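Local coordinates for protein saframycin Mx1 synthetase B (Legionella pneumophila subsp. pneumophila, PDB 3KXW) that belongs to the fatty acid AMP ligase family of the ANL superfamily and binds 5'-O-[(S)-(dodecanoyloxy)(hydroxy)phosphoryl]adenosine, at residues G317-L329 with V336-L348. Numbering follows the deposited sequence.
Sequences GFRKEAFYPCYGL and VTGGTPGSSYKTL. With 1ZZ (5'-O-[(S)-(dodecanoyloxy)(hydroxy)phosphoryl]adenosine), chain B.
A beta hairpin that lines the pocket of 1ZZ joins Tyr-327 to Val-336 and Thr-337, and it illustrates how a classic beta bulge can be built into a binding site. Tyr-327 O accepts two backbone N-H groups, from Val-336 N at 2.9 Å and, straighter at 169°, from Thr-337 N, while Tyr-327 N returns a bond to Thr-337 O. With CG anti to the backbone N (chi1 162°), the Tyr-327 ring runs beside the Val-336 side chain, Tyr-327 CD2 lying 3.8 Å from Val-336 CB. Its hydroxyl bonds to Asp-442, which also binds the ligand, and Thr-337 OG1, packed close to Tyr-327 CB, bonds to Ser-376 O.

Strands 323-328 and 335-338 run antiparallel within a mixed five-stranded sheet of the AMP-binding domain, strand 293-296 flanking the first. 1ZZ touches both faces of the hairpin: its dodecanoyl chain lies against Cys-326 SG, 3.4 Å from C7, and its adenine against the Tyr-327 ring, while the adenine amino nitrogen N5 donates a hydrogen bond to Cys-326 O at 2.9 Å.

Past the bridged residues the two chains are joined by the Tyr-324 side chain and by waters. The Tyr-324 hydroxyl donates to Gly-339 O (2.7 Å), approaching from above the carbonyl plane, and the ring edge at CE1 meets the Pro-341 ring. Water 6, over the centre of one face of the Tyr-324 ring, links Pro-325 O to Gly-339 N. Farther along, a type II turn from Thr-340 to Ser-343 carries the chain back past Glu-321, where water 2 connects Ala-322 O with Gly-342 N. Tyr-345 then packs its CB against Pro-325 CD at 3.7 Å, the two side chains crossing nearly at right angles, and its hydroxyl and Lys-320 NZ converge on Glu-303 of helix 303-313.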
ATOM      1  N   GLY A 317     -23.841  -0.751  12.313  1.00 19.84           N
ATOM      2  CA  GLY A 317     -23.895  -1.981  11.542  1.00 20.81           C
ATOM      3  C   GLY A 317     -22.555  -2.662  11.319  1.00 19.66           C
ATOM      4  O   GLY A 317     -22.496  -3.760  10.758  1.00 18.46           O
ATOM      5  N   PHE A 318     -21.471  -2.038  11.769  1.00 18.71           N
ATOM      6  CA  PHE A 318     -20.171  -2.682  11.632  1.00 17.46           C
ATOM      7  C   PHE A 318     -20.016  -3.826  12.629  1.00 17.31           C
ATOM      8  O   PHE A 318     -20.259  -3.646  13.818  1.00 18.06           O
ATOM      9  CB  PHE A 318     -19.001  -1.689  11.784  1.00 16.80           C
ATOM     10  CG  PHE A 318     -17.656  -2.343  11.561  1.00 16.23           C
ATOM     11  CD1 PHE A 318     -17.192  -2.568  10.269  1.00 15.55           C
ATOM     12  CD2 PHE A 318     -16.887  -2.772  12.632  1.00 14.99           C
ATOM     13  CE1 PHE A 318     -15.965  -3.206  10.048  1.00 14.39           C
ATOM     14  CE2 PHE A 318     -15.667  -3.416  12.438  1.00 14.85           C
ATOM     15  CZ  PHE A 318     -15.202  -3.639  11.137  1.00 15.47           C
ATOM     16  N   ARG A 319     -19.578  -4.996  12.157  1.00 15.91           N
ATOM     17  CA  ARG A 319     -19.361  -6.144  13.031  1.00 19.01           C
ATOM     18  C   ARG A 319     -17.880  -6.488  13.111  1.00 19.30           C
ATOM     19  O   ARG A 319     -17.184  -6.475  12.108  1.00 16.65           O
ATOM     20  CB  ARG A 319     -20.150  -7.371  12.530  1.00 21.73           C
ATOM     21  CG  ARG A 319     -21.647  -7.292  12.836  1.00 23.71           C
ATOM     22  CD  ARG A 319     -22.418  -8.554  12.383  1.00 27.09           C
ATOM     23  NE  ARG A 319     -21.935  -9.741  13.071  1.00 29.31           N
ATOM     24  CZ  ARG A 319     -21.095 -10.626  12.542  1.00 30.02           C
ATOM     25  NH1 ARG A 319     -20.671 -10.491  11.294  1.00 30.86           N
ATOM     26  NH2 ARG A 319     -20.694 -11.666  13.262  1.00 32.68           N
ATOM     27  N   LYS A 320     -17.396  -6.810  14.299  1.00 18.97           N
ATOM     28  CA  LYS A 320     -15.956  -7.029  14.453  1.00 18.57           C
ATOM     29  C   LYS A 320     -15.474  -8.237  13.668  1.00 19.25           C
ATOM     30  O   LYS A 320     -14.295  -8.301  13.297  1.00 17.69           O
ATOM     31  CB  LYS A 320     -15.574  -7.163  15.936  1.00 20.04           C
ATOM     32  CG  LYS A 320     -14.057  -7.094  16.202  1.00 18.59           C
ATOM     33  CD  LYS A 320     -13.728  -7.092  17.708  1.00 21.80           C
ATOM     34  CE  LYS A 320     -12.205  -6.951  17.961  1.00 20.82           C
ATOM     35  NZ  LYS A 320     -11.842  -7.050  19.428  1.00 22.15           N
ATOM     36  N   GLU A 321     -16.381  -9.188  13.425  1.00 18.25           N
ATOM     37  CA  GLU A 321     -16.077 -10.398  12.678  1.00 20.23           C
ATOM     38  C   GLU A 321     -15.701 -10.073  11.228  1.00 17.86           C
ATOM     39  O   GLU A 321     -15.144 -10.904  10.525  1.00 17.54           O
ATOM     40  CB  GLU A 321     -17.296 -11.347  12.666  1.00 23.36           C
ATOM     41  CG  GLU A 321     -17.652 -11.963  14.012  1.00 26.11           C
ATOM     42  CD  GLU A 321     -18.306 -10.974  14.974  1.00 27.88           C
ATOM     43  OE1 GLU A 321     -18.816  -9.937  14.513  1.00 23.10           O
ATOM     44  OE2 GLU A 321     -18.302 -11.241  16.198  1.00 29.66           O
ATOM     45  N   ALA A 322     -16.047  -8.880  10.772  1.00 15.85           N
ATOM     46  CA  ALA A 322     -15.694  -8.478   9.414  1.00 15.12           C
ATOM     47  C   ALA A 322     -14.171  -8.312   9.260  1.00 13.91           C
ATOM     48  O   ALA A 322     -13.611  -8.479   8.161  1.00 14.46           O
ATOM     49  CB  ALA A 322     -16.402  -7.180   9.049  1.00 15.21           C
ATOM     50  N   PHE A 323     -13.489  -7.979  10.355  1.00 15.79           N
ATOM     51  CA  PHE A 323     -12.067  -7.646  10.266  1.00 13.73           C
ATOM     52  C   PHE A 323     -11.289  -8.838   9.787  1.00 15.02           C
ATOM     53  O   PHE A 323     -11.484  -9.946  10.296  1.00 15.71           O
ATOM     54  CB  PHE A 323     -11.505  -7.194  11.613  1.00 15.16           C
ATOM     55  CG  PHE A 323     -11.579  -5.715  11.833  1.00 14.17           C
ATOM     56  CD1 PHE A 323     -10.952  -4.835  10.957  1.00 14.86           C
ATOM     57  CD2 PHE A 323     -12.234  -5.190  12.935  1.00 13.34           C
ATOM     58  CE1 PHE A 323     -10.990  -3.470  11.186  1.00 13.18           C
ATOM     59  CE2 PHE A 323     -12.291  -3.836  13.147  1.00 12.12           C
ATOM     60  CZ  PHE A 323     -11.647  -2.969  12.275  1.00 13.69           C
ATOM     61  N   TYR A 324     -10.398  -8.606   8.816  1.00 12.17           N
ATOM     62  CA  TYR A 324      -9.691  -9.689   8.145  1.00 14.80           C
ATOM     63  C   TYR A 324      -8.221  -9.326   8.022  1.00 13.61           C
ATOM     64  O   TYR A 324      -7.810  -8.761   7.005  1.00 13.12           O
ATOM     65  CB  TYR A 324     -10.279  -9.918   6.748  1.00 13.66           C
ATOM     66  CG  TYR A 324      -9.752 -11.144   6.035  1.00 14.65           C
ATOM     67  CD1 TYR A 324     -10.345 -12.379   6.214  1.00 15.14           C
ATOM     68  CD2 TYR A 324      -8.661 -11.058   5.178  1.00 13.95           C
ATOM     69  CE1 TYR A 324      -9.882 -13.511   5.552  1.00 15.78           C
ATOM     70  CE2 TYR A 324      -8.179 -12.194   4.504  1.00 13.49           C
ATOM     71  CZ  TYR A 324      -8.793 -13.418   4.710  1.00 14.91           C
ATOM     72  OH  TYR A 324      -8.312 -14.533   4.062  1.00 15.57           O
ATOM     73  N   PRO A 325      -7.431  -9.641   9.065  1.00 13.67           N
ATOM     74  CA  PRO A 325      -5.980  -9.448   9.016  1.00 13.35           C
ATOM     75  C   PRO A 325      -5.404 -10.299   7.899  1.00 13.09           C
ATOM     76  O   PRO A 325      -5.880 -11.405   7.663  1.00 12.31           O
ATOM     77  CB  PRO A 325      -5.504  -9.957  10.382  1.00 14.80           C
ATOM     78  CG  PRO A 325      -6.704  -9.838  11.267  1.00 14.38           C
ATOM     79  CD  PRO A 325      -7.885 -10.122  10.379  1.00 13.87           C
ATOM     80  N   CYS A 326      -4.400  -9.785   7.200  1.00 13.24           N
ATOM     81  CA  CYS A 326      -3.755 -10.572   6.147  1.00 12.82           C
ATOM     82  C   CYS A 326      -2.332 -10.082   5.988  1.00 12.05           C
ATOM     83  O   CYS A 326      -2.011  -8.954   6.377  1.00 13.16           O
ATOM     84  CB  CYS A 326      -4.519 -10.455   4.805  1.00 11.99           C
ATOM     85  SG  CYS A 326      -5.041  -8.799   4.327  1.00 13.52           S
ATOM     86  N   TYR A 327      -1.490 -10.915   5.392  1.00 14.26           N
ATOM     87  CA  TYR A 327      -0.073 -10.584   5.242  1.00 13.00           C
ATOM     88  C   TYR A 327       0.348 -10.829   3.794  1.00 12.03           C
ATOM     89  O   TYR A 327      -0.168 -11.719   3.139  1.00 12.28           O
ATOM     90  CB  TYR A 327       0.765 -11.459   6.179  1.00 13.22           C
ATOM     91  CG  TYR A 327       2.246 -11.518   5.819  1.00 12.37           C
ATOM     92  CD1 TYR A 327       3.118 -10.512   6.208  1.00 12.55           C
ATOM     93  CD2 TYR A 327       2.763 -12.582   5.089  1.00 12.32           C
ATOM     94  CE1 TYR A 327       4.478 -10.562   5.889  1.00 13.22           C
ATOM     95  CE2 TYR A 327       4.117 -12.626   4.769  1.00 12.40           C
ATOM     96  CZ  TYR A 327       4.960 -11.633   5.179  1.00 13.33           C
ATOM     97  OH  TYR A 327       6.298 -11.706   4.844  1.00 14.99           O
ATOM     98  N   GLY A 328       1.258 -10.011   3.301  1.00 12.70           N
ATOM     99  CA  GLY A 328       1.823 -10.232   1.979  1.00 15.32           C
ATOM    100  C   GLY A 328       2.868  -9.183   1.652  1.00 13.34           C
ATOM    101  O   GLY A 328       3.173  -8.316   2.478  1.00 13.72           O
ATOM    102  N   LEU A 329       3.423  -9.284   0.453  1.00 12.84           N
ATOM    103  CA  LEU A 329       4.427  -8.333  -0.028  1.00 14.95           C
ATOM    104  C   LEU A 329       4.531  -8.395  -1.540  1.00 13.54           C
ATOM    105  O   LEU A 329       4.127  -9.378  -2.157  1.00 12.76           O
ATOM    106  CB  LEU A 329       5.801  -8.523   0.608  1.00 16.01           C
ATOM    107  CG  LEU A 329       6.510  -9.830   0.998  1.00 19.02           C
ATOM    108  CD1 LEU A 329       5.833 -11.159   0.615  1.00 14.58           C
ATOM    109  CD2 LEU A 329       8.026  -9.806   0.730  1.00 16.20           C
ATOM    110  N   VAL A 336      -0.300 -13.464   0.835  1.00 11.44           N
ATOM    111  CA  VAL A 336       0.456 -14.639   1.310  1.00 14.41           C
ATOM    112  C   VAL A 336      -0.309 -15.406   2.382  1.00 12.68           C
ATOM    113  O   VAL A 336      -0.415 -16.630   2.301  1.00 13.48           O
ATOM    114  CB  VAL A 336       1.860 -14.237   1.843  1.00 12.20           C
ATOM    115  CG1 VAL A 336       2.612 -15.432   2.490  1.00 12.55           C
ATOM    116  CG2 VAL A 336       2.682 -13.664   0.700  1.00 11.41           C
ATOM    117  N   THR A 337      -0.849 -14.693   3.372  1.00 13.01           N
ATOM    118  CA  THR A 337      -1.668 -15.337   4.408  1.00 14.12           C
ATOM    119  C   THR A 337      -2.959 -14.572   4.671  1.00 15.26           C
ATOM    120  O   THR A 337      -3.006 -13.363   4.518  1.00 13.95           O
ATOM    121  CB  THR A 337      -0.912 -15.487   5.777  1.00 14.38           C
ATOM    122  OG1 THR A 337      -0.727 -14.206   6.394  1.00 13.05           O
ATOM    123  CG2 THR A 337       0.437 -16.128   5.586  1.00 14.32           C
ATOM    124  N   GLY A 338      -3.999 -15.299   5.078  1.00 14.05           N
ATOM    125  CA  GLY A 338      -5.258 -14.712   5.470  1.00 14.64           C
ATOM    126  C   GLY A 338      -6.168 -15.781   6.041  1.00 16.02           C
ATOM    127  O   GLY A 338      -6.003 -16.964   5.740  1.00 16.55           O
ATOM    128  N   GLY A 339      -7.122 -15.380   6.866  1.00 17.00           N
ATOM    129  CA  GLY A 339      -7.981 -16.366   7.499  1.00 19.46           C
ATOM    130  C   GLY A 339      -9.217 -16.703   6.693  1.00 20.18           C
ATOM    131  O   GLY A 339      -9.227 -16.601   5.464  1.00 19.51           O
ATOM    132  N   THR A 340     -10.278 -17.084   7.402  1.00 20.81           N
ATOM    133  CA  THR A 340     -11.575 -17.351   6.798  1.00 23.05           C
ATOM    134  C   THR A 340     -12.505 -16.147   7.018  1.00 22.46           C
ATOM    135  O   THR A 340     -12.766 -15.757   8.156  1.00 23.61           O
ATOM    136  CB  THR A 340     -12.210 -18.602   7.430  1.00 26.20           C
ATOM    137  OG1 THR A 340     -11.332 -19.727   7.252  1.00 26.55           O
ATOM    138  CG2 THR A 340     -13.560 -18.894   6.797  1.00 26.57           C
ATOM    139  N   PRO A 341     -12.999 -15.547   5.926  1.00 20.43           N
ATOM    140  CA  PRO A 341     -13.866 -14.360   6.030  1.00 20.71           C
ATOM    141  C   PRO A 341     -15.099 -14.610   6.922  1.00 24.33           C
ATOM    142  O   PRO A 341     -15.686 -15.681   6.855  1.00 22.14           O
ATOM    143  CB  PRO A 341     -14.281 -14.094   4.579  1.00 21.47           C
ATOM    144  CG  PRO A 341     -13.137 -14.684   3.757  1.00 20.77           C
ATOM    145  CD  PRO A 341     -12.647 -15.877   4.535  1.00 20.32           C
ATOM    146  N   GLY A 342     -15.473 -13.631   7.738  1.00 23.15           N
ATOM    147  CA  GLY A 342     -16.590 -13.791   8.666  1.00 26.33           C
ATOM    148  C   GLY A 342     -16.260 -14.468   9.999  1.00 25.40           C
ATOM    149  O   GLY A 342     -17.022 -14.377  10.973  1.00 24.08           O
ATOM    150  N   SER A 343     -15.131 -15.158  10.061  1.00 22.54           N
ATOM    151  CA  SER A 343     -14.689 -15.745  11.319  1.00 26.68           C
ATOM    152  C   SER A 343     -13.958 -14.705  12.180  1.00 26.03           C
ATOM    153  O   SER A 343     -13.428 -13.728  11.649  1.00 27.53           O
ATOM    154  CB  SER A 343     -13.793 -16.951  11.028  1.00 28.25           C
ATOM    155  OG  SER A 343     -13.100 -17.356  12.190  1.00 37.19           O
ATOM    156  N   SER A 344     -13.934 -14.893  13.497  1.00 25.87           N
ATOM    157  CA  SER A 344     -13.192 -13.985  14.381  1.00 24.62           C
ATOM    158  C   SER A 344     -11.710 -14.258  14.252  1.00 23.74           C
ATOM    159  O   SER A 344     -11.286 -15.392  14.443  1.00 21.71           O
ATOM    160  CB  SER A 344     -13.566 -14.212  15.850  1.00 25.28           C
ATOM    161  OG  SER A 344     -14.914 -13.895  16.112  1.00 27.27           O
ATOM    162  N   TYR A 345     -10.909 -13.230  13.974  1.00 19.42           N
ATOM    163  CA  TYR A 345      -9.468 -13.437  13.904  1.00 20.03           C
ATOM    164  C   TYR A 345      -8.899 -13.832  15.275  1.00 20.25           C
ATOM    165  O   TYR A 345      -9.439 -13.457  16.322  1.00 20.06           O
ATOM    166  CB  TYR A 345      -8.752 -12.194  13.351  1.00 16.86           C
ATOM    167  CG  TYR A 345      -8.900 -10.964  14.222  1.00 17.43           C
ATOM    168  CD1 TYR A 345      -8.090 -10.776  15.326  1.00 16.67           C
ATOM    169  CD2 TYR A 345      -9.845  -9.986  13.924  1.00 16.94           C
ATOM    170  CE1 TYR A 345      -8.232  -9.644  16.134  1.00 18.25           C
ATOM    171  CE2 TYR A 345      -9.980  -8.854  14.710  1.00 16.11           C
ATOM    172  CZ  TYR A 345      -9.184  -8.693  15.810  1.00 17.78           C
ATOM    173  OH  TYR A 345      -9.333  -7.575  16.601  1.00 17.52           O
ATOM    174  N   LYS A 346      -7.808 -14.586  15.263  1.00 18.70           N
ATOM    175  CA  LYS A 346      -7.187 -15.035  16.501  1.00 20.40           C
ATOM    176  C   LYS A 346      -6.112 -14.090  17.014  1.00 19.78           C
ATOM    177  O   LYS A 346      -5.497 -13.355  16.243  1.00 17.35           O
ATOM    178  CB  LYS A 346      -6.611 -16.443  16.309  1.00 21.44           C
ATOM    179  CG  LYS A 346      -7.680 -17.469  15.872  1.00 22.40           C
ATOM    180  CD  LYS A 346      -7.068 -18.849  15.736  1.00 28.19           C
ATOM    181  CE  LYS A 346      -8.095 -19.888  15.303  1.00 31.58           C
ATOM    182  NZ  LYS A 346      -8.544 -19.651  13.889  1.00 29.51           N
ATOM    183  N   THR A 347      -5.898 -14.107  18.326  1.00 20.10           N
ATOM    184  CA  THR A 347      -4.806 -13.369  18.938  1.00 19.37           C
ATOM    185  C   THR A 347      -4.025 -14.278  19.884  1.00 20.78           C
ATOM    186  O   THR A 347      -4.527 -15.316  20.322  1.00 20.28           O
ATOM    187  CB  THR A 347      -5.276 -12.080  19.687  1.00 23.13           C
ATOM    188  OG1 THR A 347      -6.024 -12.426  20.861  1.00 23.42           O
ATOM    189  CG2 THR A 347      -6.131 -11.193  18.774  1.00 19.37           C
ATOM    190  N   LEU A 348      -2.784 -13.904  20.167  1.00 18.51           N
ATOM    191  CA  LEU A 348      -2.001 -14.580  21.205  1.00 21.20           C
ATOM    192  C   LEU A 348      -1.442 -13.572  22.184  1.00 22.60           C
ATOM    193  O   LEU A 348      -1.174 -12.427  21.825  1.00 22.59           O
ATOM    194  CB  LEU A 348      -0.851 -15.361  20.589  1.00 19.05           C
ATOM    195  CG  LEU A 348      -1.237 -16.621  19.824  1.00 19.86           C
ATOM    196  CD1 LEU A 348      -0.005 -17.109  19.055  1.00 19.08           C
ATOM    197  CD2 LEU A 348      -1.779 -17.668  20.795  1.00 22.14           C
TER
HETATM  198  P   1ZZ B 589       4.745  -4.139   0.240  1.00 27.29           P
HETATM  199  C1  1ZZ B 589      -9.299  -7.363  -2.289  1.00 19.84           C
HETATM  200  N1  1ZZ B 589       3.507  -6.234   6.189  1.00 20.73           N
HETATM  201  O1  1ZZ B 589       2.054  -4.454   2.051  1.00 26.48           O
HETATM  202  C2  1ZZ B 589      -8.181  -6.934  -1.329  1.00 15.74           C
HETATM  203  N2  1ZZ B 589       1.498  -7.180   5.922  1.00 16.13           N
HETATM  204  O2  1ZZ B 589       3.202  -4.721   0.022  1.00 30.34           O
HETATM  205  C3  1ZZ B 589      -7.173  -8.063  -1.079  1.00 16.89           C
HETATM  206  N3  1ZZ B 589       3.715  -6.576   8.781  1.00 19.79           N
HETATM  207  O3  1ZZ B 589       5.640  -4.833  -0.661  1.00 24.51           O
HETATM  208  C4  1ZZ B 589      -5.865  -7.507  -0.497  1.00 16.04           C
HETATM  209  N4  1ZZ B 589       1.757  -7.651   9.685  1.00 18.51           N
HETATM  210  O4  1ZZ B 589       4.726  -2.555  -0.075  1.00 35.96           O
HETATM  211  C5  1ZZ B 589      -5.005  -8.587   0.181  1.00 16.60           C
HETATM  212  N5  1ZZ B 589      -0.055  -8.414   8.424  1.00 15.58           N
HETATM  213  O5  1ZZ B 589       5.240  -4.317   1.823  1.00 25.13           O
HETATM  214  C6  1ZZ B 589      -3.796  -7.900   0.832  1.00 17.21           C
HETATM  215  O6  1ZZ B 589       4.780  -4.841   4.578  1.00 23.97           O
HETATM  216  C7  1ZZ B 589      -2.796  -8.659   1.738  1.00 15.61           C
HETATM  217  O7  1ZZ B 589       6.819  -6.139   6.198  1.00 23.57           O
HETATM  218  C8  1ZZ B 589      -1.689  -7.875   2.470  1.00 15.64           C
HETATM  219  O8  1ZZ B 589       7.123  -7.289   4.026  1.00 20.22           O
HETATM  220  C9  1ZZ B 589      -0.512  -7.649   1.507  1.00 17.50           C
HETATM  221  C10 1ZZ B 589       0.303  -6.364   1.787  1.00 18.02           C
HETATM  222  C11 1ZZ B 589       1.262  -6.128   0.586  1.00 20.47           C
HETATM  223  C12 1ZZ B 589       2.497  -5.356   1.088  1.00 25.25           C
HETATM  224  C13 1ZZ B 589       5.192  -5.573   2.464  1.00 26.53           C
HETATM  225  C14 1ZZ B 589       5.623  -5.447   3.788  1.00 23.64           C
HETATM  226  C15 1ZZ B 589       5.948  -6.827   4.466  1.00 20.57           C
HETATM  227  C16 1ZZ B 589       5.896  -6.586   5.763  1.00 24.15           C
HETATM  228  C17 1ZZ B 589       4.743  -5.707   5.818  1.00 22.07           C
HETATM  229  C18 1ZZ B 589       2.441  -6.607   5.274  1.00 19.13           C
HETATM  230  C19 1ZZ B 589       1.899  -7.173   7.361  1.00 18.63           C
HETATM  231  C20 1ZZ B 589       3.089  -6.665   7.490  1.00 18.59           C
HETATM  232  C21 1ZZ B 589       3.074  -7.002   9.842  1.00 18.74           C
HETATM  233  C22 1ZZ B 589       1.211  -7.743   8.585  1.00 17.34           C
HETATM  234  O   HOH W   1     -19.798 -13.812  10.642  1.00 36.43           O
HETATM  235  O   HOH W   2     -13.773 -11.083   7.482  1.00 24.09           O
HETATM  236  O   HOH W   3     -15.278 -11.211  16.418  1.00 26.16           O
HETATM  237  O   HOH W   4     -12.539 -11.177  12.647  1.00 21.13           O
HETATM  238  O   HOH W   5     -12.640 -12.445   9.202  1.00 24.80           O
HETATM  239  O   HOH W   6      -7.485 -13.249   8.544  1.00 17.48           O